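Local structure of magnesium transporter (Enterococcus faecalis, 2OUX) at residues A[146-151]-A[165-170]; A[171-176]-A[189-194]. The protein probably carries magnesium ions across the cell membrane as a homodimer, of which this piece is the cytosolic part, with an N domain and paired CBS domains. All blocks are in the same frame, centred on the assembly; numbering follows the deposited sequence.

Both contacts belong to the first CBS domain, their centres about 10 Å apart. Interaction 1 comes first along the chain and sets the segment of strand 149-150 against the end of helix 156-166 and the loop after it, within the beta-alpha-beta unit that strand 175-179 completes; interaction 2 joins the start of 175-179 to the end of 185-190, the open end of their hairpin. Strand 175-179 is the middle of the sheet, parallel to 149-150 and antiparallel to 185-190. The contacts meet through a probable hydrogen bond between Glu146 O and Glu171 N (2.6 Å) and by packing of Ile150 on Val176 and Val148 on Ile173. Both touch the second subunit, so this CBS domain takes part in the homodimer.

Interaction 1 of 2, residues A[146-151]-A[165-170]; sequences EFVSIV and NQADMA
Val148 and Ala170 make the tight part of this contact. With CG1 anti to the backbone N (chi1 -178°), Val148 turns its other methyl, CG2, across to Ala170, where it meets CB at 3.7 Å. Ala167 adds a looser touch, its CB 4.5 Å from Val148 CG2. Two alanines suit this place because a single methyl each lets the turn after helix 156-166 come close to a branched side chain. Ala170 CA lies 3.4 Å from Glu146 O in a CA-H...O contact, and no hydrogen bond joins the two segments.

The other side is more open. Glu146 lays CB 3.5 Å from Met169 O, then its chain bends at chi2 (80°) and carries the carboxylate away to Thr144 and Thr98; the nearest atom of this side chain is about 7 Å from a bound magnesium ion. Met169, a selenomethionine, is exposed and leads its end away from 146-151.

The contact lies within the beta-alpha-beta unit of the first CBS domain, between strand 149-150 and the loop that leaves helix 156-166. Val148 is backed by Leu163 of helix 156-166 and Val176 of strand 175-179, while Phe147 points away from 165-170, its side chain touching Leu244 and Ile247 of the second CBS domain's strand 244-249.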
ATOM      1  N   GLU A 146       3.112   1.961  15.422  1.00 25.49           N
ATOM      2  CA  GLU A 146       3.667   3.165  14.829  1.00 26.14           C
ATOM      3  C   GLU A 146       2.836   3.797  13.713  1.00 25.77           C
ATOM      4  O   GLU A 146       3.192   3.715  12.544  1.00 27.33           O
ATOM      5  CB  GLU A 146       5.088   2.871  14.359  1.00 25.52           C
ATOM      6  CG  GLU A 146       5.981   2.303  15.477  1.00 25.54           C
ATOM      7  CD  GLU A 146       5.753   0.804  15.719  1.00 26.93           C
ATOM      8  OE1 GLU A 146       5.007   0.178  14.941  1.00 24.15           O
ATOM      9  OE2 GLU A 146       6.337   0.245  16.674  1.00 28.84           O
ATOM     10  N   PHE A 147       1.734   4.434  14.098  1.00 26.20           N
ATOM     11  CA  PHE A 147       0.828   5.096  13.156  1.00 28.00           C
ATOM     12  C   PHE A 147       0.804   6.600  13.444  1.00 29.54           C
ATOM     13  O   PHE A 147       1.229   7.047  14.513  1.00 29.72           O
ATOM     14  CB  PHE A 147      -0.594   4.531  13.293  1.00 26.16           C
ATOM     15  CG  PHE A 147      -1.175   4.668  14.686  1.00 28.19           C
ATOM     16  CD1 PHE A 147      -1.601   5.905  15.162  1.00 24.33           C
ATOM     17  CD2 PHE A 147      -1.250   3.565  15.538  1.00 25.47           C
ATOM     18  CE1 PHE A 147      -2.086   6.046  16.464  1.00 24.65           C
ATOM     19  CE2 PHE A 147      -1.734   3.696  16.842  1.00 26.56           C
ATOM     20  CZ  PHE A 147      -2.153   4.943  17.307  1.00 25.64           C
ATOM     21  N   VAL A 148       0.289   7.373  12.496  1.00 28.91           N
ATOM     22  CA  VAL A 148       0.212   8.816  12.669  1.00 29.45           C
ATOM     23  C   VAL A 148      -1.196   9.267  13.030  1.00 28.05           C
ATOM     24  O   VAL A 148      -2.150   8.992  12.308  1.00 28.22           O
ATOM     25  CB  VAL A 148       0.624   9.568  11.380  1.00 28.83           C
ATOM     26  CG1 VAL A 148       0.588  11.069  11.623  1.00 28.92           C
ATOM     27  CG2 VAL A 148       2.000   9.120  10.936  1.00 30.57           C
ATOM     28  N   SER A 149      -1.325   9.972  14.144  1.00 27.09           N
ATOM     29  CA  SER A 149      -2.628  10.477  14.548  1.00 29.02           C
ATOM     30  C   SER A 149      -2.542  11.965  14.888  1.00 28.70           C
ATOM     31  O   SER A 149      -1.534  12.437  15.414  1.00 29.48           O
ATOM     32  CB  SER A 149      -3.153   9.686  15.751  1.00 30.77           C
ATOM     33  OG  SER A 149      -2.174   9.589  16.764  1.00 31.57           O
ATOM     34  N   ILE A 150      -3.598  12.700  14.566  1.00 27.80           N
ATOM     35  CA  ILE A 150      -3.659  14.131  14.839  1.00 28.78           C
ATOM     36  C   ILE A 150      -5.064  14.478  15.310  1.00 29.49           C
ATOM     37  O   ILE A 150      -5.963  13.634  15.272  1.00 27.65           O
ATOM     38  CB  ILE A 150      -3.375  14.958  13.569  1.00 26.99           C
ATOM     39  CG1 ILE A 150      -4.391  14.587  12.486  1.00 29.84           C
ATOM     40  CG2 ILE A 150      -1.957  14.731  13.106  1.00 23.43           C
ATOM     41  CD1 ILE A 150      -4.408  15.517  11.293  1.00 31.93           C
ATOM     42  N   VAL A 151      -5.245  15.718  15.760  1.00 32.52           N
ATOM     43  CA  VAL A 151      -6.554  16.182  16.208  1.00 34.25           C
ATOM     44  C   VAL A 151      -7.189  16.955  15.068  1.00 35.84           C
ATOM     45  O   VAL A 151      -6.488  17.488  14.202  1.00 35.70           O
ATOM     46  CB  VAL A 151      -6.461  17.125  17.429  1.00 34.96           C
ATOM     47  CG1 VAL A 151      -5.915  16.376  18.622  1.00 35.31           C
ATOM     48  CG2 VAL A 151      -5.586  18.333  17.095  1.00 33.98           C
ATOM     49  N   ASN A 165       8.765  16.625  10.009  1.00 49.21           N
ATOM     50  CA  ASN A 165       9.749  16.630  11.088  1.00 50.31           C
ATOM     51  C   ASN A 165       9.462  15.732  12.288  1.00 50.81           C
ATOM     52  O   ASN A 165      10.295  15.642  13.193  1.00 51.40           O
ATOM     53  CB  ASN A 165       9.962  18.063  11.606  1.00 50.17           C
ATOM     54  CG  ASN A 165      10.185  19.072  10.490  1.00 49.88           C
ATOM     55  OD1 ASN A 165       9.237  19.660   9.975  1.00 49.34           O
ATOM     56  ND2 ASN A 165      11.444  19.276  10.114  1.00 49.80           N
ATOM     57  N   GLN A 166       8.312  15.066  12.310  1.00 49.39           N
ATOM     58  CA  GLN A 166       7.984  14.220  13.455  1.00 48.69           C
ATOM     59  C   GLN A 166       7.313  12.885  13.118  1.00 47.58           C
ATOM     60  O   GLN A 166       6.552  12.357  13.930  1.00 47.60           O
ATOM     61  CB  GLN A 166       7.076  14.995  14.425  1.00 50.14           C
ATOM     62  CG  GLN A 166       7.629  16.320  14.940  1.00 51.64           C
ATOM     63  CD  GLN A 166       8.811  16.150  15.881  1.00 53.95           C
ATOM     64  OE1 GLN A 166       8.758  15.367  16.832  1.00 55.71           O
ATOM     65  NE2 GLN A 166       9.878  16.898  15.628  1.00 54.67           N
ATOM     66  N   ALA A 167       7.594  12.329  11.944  1.00 46.47           N
ATOM     67  CA  ALA A 167       6.985  11.061  11.553  1.00 44.91           C
ATOM     68  C   ALA A 167       7.996  10.055  11.008  1.00 45.15           C
ATOM     69  O   ALA A 167       7.675   9.246  10.146  1.00 44.77           O
ATOM     70  CB  ALA A 167       5.905  11.316  10.522  1.00 45.72           C
ATOM     71  N   ASP A 168       9.222  10.105  11.509  1.00 46.78           N
ATOM     72  CA  ASP A 168      10.261   9.192  11.044  1.00 45.60           C
ATOM     73  C   ASP A 168      10.080   7.804  11.648  1.00 43.49           C
ATOM     74  O   ASP A 168      10.515   6.811  11.080  1.00 40.05           O
ATOM     75  CB  ASP A 168      11.643   9.728  11.416  1.00 49.46           C
ATOM     76  CG  ASP A 168      12.762   8.927  10.784  1.00 54.22           C
ATOM     77  OD1 ASP A 168      12.894   8.969   9.542  1.00 56.80           O
ATOM     78  OD2 ASP A 168      13.503   8.248  11.525  1.00 58.68           O
HETATM   79  N   MSE A 169       9.428   7.744  12.801  1.00 43.06           N
HETATM   80  CA  MSE A 169       9.210   6.475  13.473  1.00 43.37           C
HETATM   81  C   MSE A 169       8.012   5.689  12.926  1.00 38.37           C
HETATM   82  O   MSE A 169       7.960   4.469  13.055  1.00 36.55           O
HETATM   83  CB  MSE A 169       9.027   6.700  14.983  1.00 51.08           C
HETATM   84  CG  MSE A 169       7.682   7.311  15.410  1.00 62.64           C
HETATM   85 SE   MSE A 169       7.531   9.256  15.285  1.00 80.95          SE
HETATM   86  CE  MSE A 169       8.482   9.731  16.905  1.00 74.67           C
ATOM     87  N   ALA A 170       7.070   6.384  12.300  1.00 34.46           N
ATOM     88  CA  ALA A 170       5.854   5.754  11.780  1.00 32.05           C
ATOM     89  C   ALA A 170       6.001   4.657  10.729  1.00 30.57           C
ATOM     90  O   ALA A 170       6.826   4.764   9.823  1.00 29.87           O
ATOM     91  CB  ALA A 170       4.927   6.827  11.254  1.00 29.71           C
TER

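Interaction 2 of 2, residues A[171-176]-A[189-194]; sequences ETIYYV and ISLRDL
In the beta hairpin of the first CBS domain, strands 175-179 and 185-190 run antiparallel, with Val176 and Ile189 as a hydrogen-bonded pair and Tyr175 and Ser190 as a non-hydrogen-bonded one. Val176 N gives to Ile189 O at 2.9 Å, and Ile189 N returns a bond to Val176 O. A third bond, Leu191 N to Tyr174 O at 3.0 Å, is nearly straight at hydrogen (167°), although the donor stands above the carbonyl plane; it ties helix 191-194, into which the second strand runs directly, to the first strand's approach.

Leu191 has the largest share of the contact. With CG anti to the backbone N (chi1 -177°) and chi2 at 56°, CD2 comes to the edge of the Tyr174 ring, 3.8 Å from CD1 and near the ring plane. The same methyl lies 3.9 Å from Ile173 CD1, the two aliphatic chains running side by side. Val176 CB meets Ile189 CG2 at 3.9 Å, beta-branched residues suited to extended strands. On the other face Tyr175 lays CE1 against Ser190 CB. Ser190 is the helix N-cap: its short side chain lets OG accept a weak bond from Asp193 N.

Tyr174 OH bonds Arg192 N of the second subunit, and Leu191 packs on its counterpart there. Within the chain, Ile173, Leu191 and Leu194 rest on Leu163 of helix 156-166, while Ile189 reaches Ile206 of helix 203-206.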
ATOM      1  N   GLU A 171       5.190   3.602  10.861  1.00 30.60           N
ATOM      2  CA  GLU A 171       5.172   2.491   9.895  1.00 30.72           C
ATOM      3  C   GLU A 171       4.861   3.135   8.549  1.00 29.46           C
ATOM      4  O   GLU A 171       5.611   3.007   7.588  1.00 32.99           O
ATOM      5  CB  GLU A 171       4.031   1.508  10.200  1.00 34.05           C
ATOM      6  CG  GLU A 171       4.402   0.151  10.792  1.00 37.64           C
ATOM      7  CD  GLU A 171       4.955  -0.835   9.785  1.00 34.06           C
ATOM      8  OE1 GLU A 171       4.343  -1.066   8.731  1.00 35.91           O
ATOM      9  OE2 GLU A 171       6.019  -1.400  10.062  1.00 41.32           O
ATOM     10  N   THR A 172       3.728   3.820   8.497  1.00 26.57           N
ATOM     11  CA  THR A 172       3.296   4.486   7.284  1.00 25.72           C
ATOM     12  C   THR A 172       2.660   5.823   7.642  1.00 26.25           C
ATOM     13  O   THR A 172       2.112   5.990   8.730  1.00 28.12           O
ATOM     14  CB  THR A 172       2.249   3.650   6.535  1.00 23.74           C
ATOM     15  OG1 THR A 172       1.971   4.256   5.271  1.00 22.76           O
ATOM     16  CG2 THR A 172       0.959   3.560   7.347  1.00 19.51           C
ATOM     17  N   ILE A 173       2.740   6.769   6.718  1.00 25.37           N
ATOM     18  CA  ILE A 173       2.161   8.080   6.917  1.00 23.08           C
ATOM     19  C   ILE A 173       1.171   8.313   5.793  1.00 20.80           C
ATOM     20  O   ILE A 173       0.619   9.394   5.670  1.00 20.22           O
ATOM     21  CB  ILE A 173       3.238   9.197   6.860  1.00 26.16           C
ATOM     22  CG1 ILE A 173       3.792   9.342   5.437  1.00 28.63           C
ATOM     23  CG2 ILE A 173       4.364   8.875   7.837  1.00 26.43           C
ATOM     24  CD1 ILE A 173       4.565  10.626   5.227  1.00 28.57           C
ATOM     25  N   TYR A 174       0.942   7.291   4.973  1.00 20.06           N
ATOM     26  CA  TYR A 174       0.036   7.444   3.843  1.00 21.00           C
ATOM     27  C   TYR A 174      -1.421   7.573   4.230  1.00 22.62           C
ATOM     28  O   TYR A 174      -2.273   7.878   3.404  1.00 23.38           O
ATOM     29  CB  TYR A 174       0.280   6.330   2.822  1.00 19.54           C
ATOM     30  CG  TYR A 174       1.669   6.482   2.211  1.00 18.42           C
ATOM     31  CD1 TYR A 174       2.226   7.749   2.039  1.00 16.46           C
ATOM     32  CD2 TYR A 174       2.436   5.376   1.857  1.00 15.70           C
ATOM     33  CE1 TYR A 174       3.522   7.917   1.538  1.00 18.59           C
ATOM     34  CE2 TYR A 174       3.735   5.528   1.352  1.00 20.40           C
ATOM     35  CZ  TYR A 174       4.271   6.808   1.198  1.00 19.96           C
ATOM     36  OH  TYR A 174       5.554   6.975   0.723  1.00 19.68           O
ATOM     37  N   TYR A 175      -1.694   7.345   5.506  1.00 24.73           N
ATOM     38  CA  TYR A 175      -3.027   7.527   6.053  1.00 26.43           C
ATOM     39  C   TYR A 175      -2.760   8.264   7.349  1.00 25.91           C
ATOM     40  O   TYR A 175      -1.845   7.902   8.091  1.00 27.36           O
ATOM     41  CB  TYR A 175      -3.723   6.192   6.355  1.00 26.39           C
ATOM     42  CG  TYR A 175      -4.391   5.557   5.164  1.00 29.13           C
ATOM     43  CD1 TYR A 175      -5.314   6.270   4.410  1.00 32.22           C
ATOM     44  CD2 TYR A 175      -4.099   4.248   4.785  1.00 29.25           C
ATOM     45  CE1 TYR A 175      -5.932   5.699   3.309  1.00 34.46           C
ATOM     46  CE2 TYR A 175      -4.709   3.668   3.683  1.00 31.24           C
ATOM     47  CZ  TYR A 175      -5.621   4.398   2.950  1.00 34.14           C
ATOM     48  OH  TYR A 175      -6.226   3.842   1.848  1.00 38.46           O
ATOM     49  N   VAL A 176      -3.527   9.311   7.614  1.00 27.02           N
ATOM     50  CA  VAL A 176      -3.365  10.059   8.856  1.00 26.36           C
ATOM     51  C   VAL A 176      -4.675   9.930   9.611  1.00 27.01           C
ATOM     52  O   VAL A 176      -5.724  10.344   9.123  1.00 26.43           O
ATOM     53  CB  VAL A 176      -3.083  11.545   8.593  1.00 27.39           C
ATOM     54  CG1 VAL A 176      -2.879  12.276   9.911  1.00 27.53           C
ATOM     55  CG2 VAL A 176      -1.848  11.688   7.711  1.00 28.19           C
ATOM     56  N   ILE A 189      -7.741  10.835   6.917  1.00 26.46           N
ATOM     57  CA  ILE A 189      -7.446  11.563   5.690  1.00 26.14           C
ATOM     58  C   ILE A 189      -6.196  10.954   5.070  1.00 23.79           C
ATOM     59  O   ILE A 189      -5.192  10.775   5.745  1.00 24.18           O
ATOM     60  CB  ILE A 189      -7.229  13.097   5.925  1.00 27.13           C
ATOM     61  CG1 ILE A 189      -7.206  13.809   4.569  1.00 29.22           C
ATOM     62  CG2 ILE A 189      -5.907  13.368   6.638  1.00 25.53           C
ATOM     63  CD1 ILE A 189      -7.380  15.308   4.650  1.00 31.67           C
ATOM     64  N   SER A 190      -6.277  10.604   3.792  1.00 22.15           N
ATOM     65  CA  SER A 190      -5.139  10.019   3.093  1.00 22.99           C
ATOM     66  C   SER A 190      -4.133  11.125   2.828  1.00 23.47           C
ATOM     67  O   SER A 190      -4.501  12.295   2.728  1.00 23.46           O
ATOM     68  CB  SER A 190      -5.572   9.413   1.761  1.00 20.58           C
ATOM     69  OG  SER A 190      -6.015  10.434   0.888  1.00 21.04           O
ATOM     70  N   LEU A 191      -2.865  10.764   2.715  1.00 22.26           N
ATOM     71  CA  LEU A 191      -1.853  11.775   2.467  1.00 24.58           C
ATOM     72  C   LEU A 191      -2.090  12.435   1.107  1.00 26.50           C
ATOM     73  O   LEU A 191      -1.874  13.641   0.945  1.00 24.57           O
ATOM     74  CB  LEU A 191      -0.451  11.166   2.512  1.00 22.74           C
ATOM     75  CG  LEU A 191       0.659  12.206   2.333  1.00 24.61           C
ATOM     76  CD1 LEU A 191       0.507  13.305   3.395  1.00 25.20           C
ATOM     77  CD2 LEU A 191       2.012  11.533   2.448  1.00 22.82           C
ATOM     78  N   ARG A 192      -2.550  11.647   0.139  1.00 25.99           N
ATOM     79  CA  ARG A 192      -2.810  12.178  -1.190  1.00 30.21           C
ATOM     80  C   ARG A 192      -3.935  13.219  -1.217  1.00 30.07           C
ATOM     81  O   ARG A 192      -3.987  14.043  -2.122  1.00 31.35           O
ATOM     82  CB  ARG A 192      -3.111  11.045  -2.181  1.00 31.18           C
ATOM     83  CG  ARG A 192      -4.411  10.273  -1.960  1.00 35.33           C
ATOM     84  CD  ARG A 192      -4.511   9.080  -2.939  1.00 35.49           C
ATOM     85  NE  ARG A 192      -4.614   9.500  -4.336  1.00 35.13           N
ATOM     86  CZ  ARG A 192      -4.456   8.695  -5.384  1.00 34.88           C
ATOM     87  NH1 ARG A 192      -4.183   7.408  -5.211  1.00 36.11           N
ATOM     88  NH2 ARG A 192      -4.569   9.178  -6.611  1.00 31.90           N
ATOM     89  N   ASP A 193      -4.835  13.179  -0.241  1.00 31.24           N
ATOM     90  CA  ASP A 193      -5.914  14.165  -0.185  1.00 31.96           C
ATOM     91  C   ASP A 193      -5.379  15.366   0.560  1.00 32.88           C
ATOM     92  O   ASP A 193      -5.716  16.516   0.267  1.00 33.24           O
ATOM     93  CB  ASP A 193      -7.131  13.621   0.558  1.00 32.25           C
ATOM     94  CG  ASP A 193      -7.963  12.707  -0.299  1.00 31.98           C
ATOM     95  OD1 ASP A 193      -7.766  12.718  -1.528  1.00 31.76           O
ATOM     96  OD2 ASP A 193      -8.822  11.990   0.248  1.00 33.26           O
ATOM     97  N   LEU A 194      -4.519  15.075   1.523  1.00 31.97           N
ATOM     98  CA  LEU A 194      -3.902  16.097   2.342  1.00 32.20           C
ATOM     99  C   LEU A 194      -3.030  17.062   1.541  1.00 32.76           C
ATOM    100  O   LEU A 194      -3.237  18.273   1.590  1.00 33.85           O
ATOM    101  CB  LEU A 194      -3.059  15.433   3.431  1.00 30.29           C
ATOM    102  CG  LEU A 194      -2.566  16.311   4.576  1.00 32.72           C
ATOM    103  CD1 LEU A 194      -3.758  16.911   5.320  1.00 32.59           C
ATOM    104  CD2 LEU A 194      -1.730  15.470   5.534  1.00 31.00           C
TER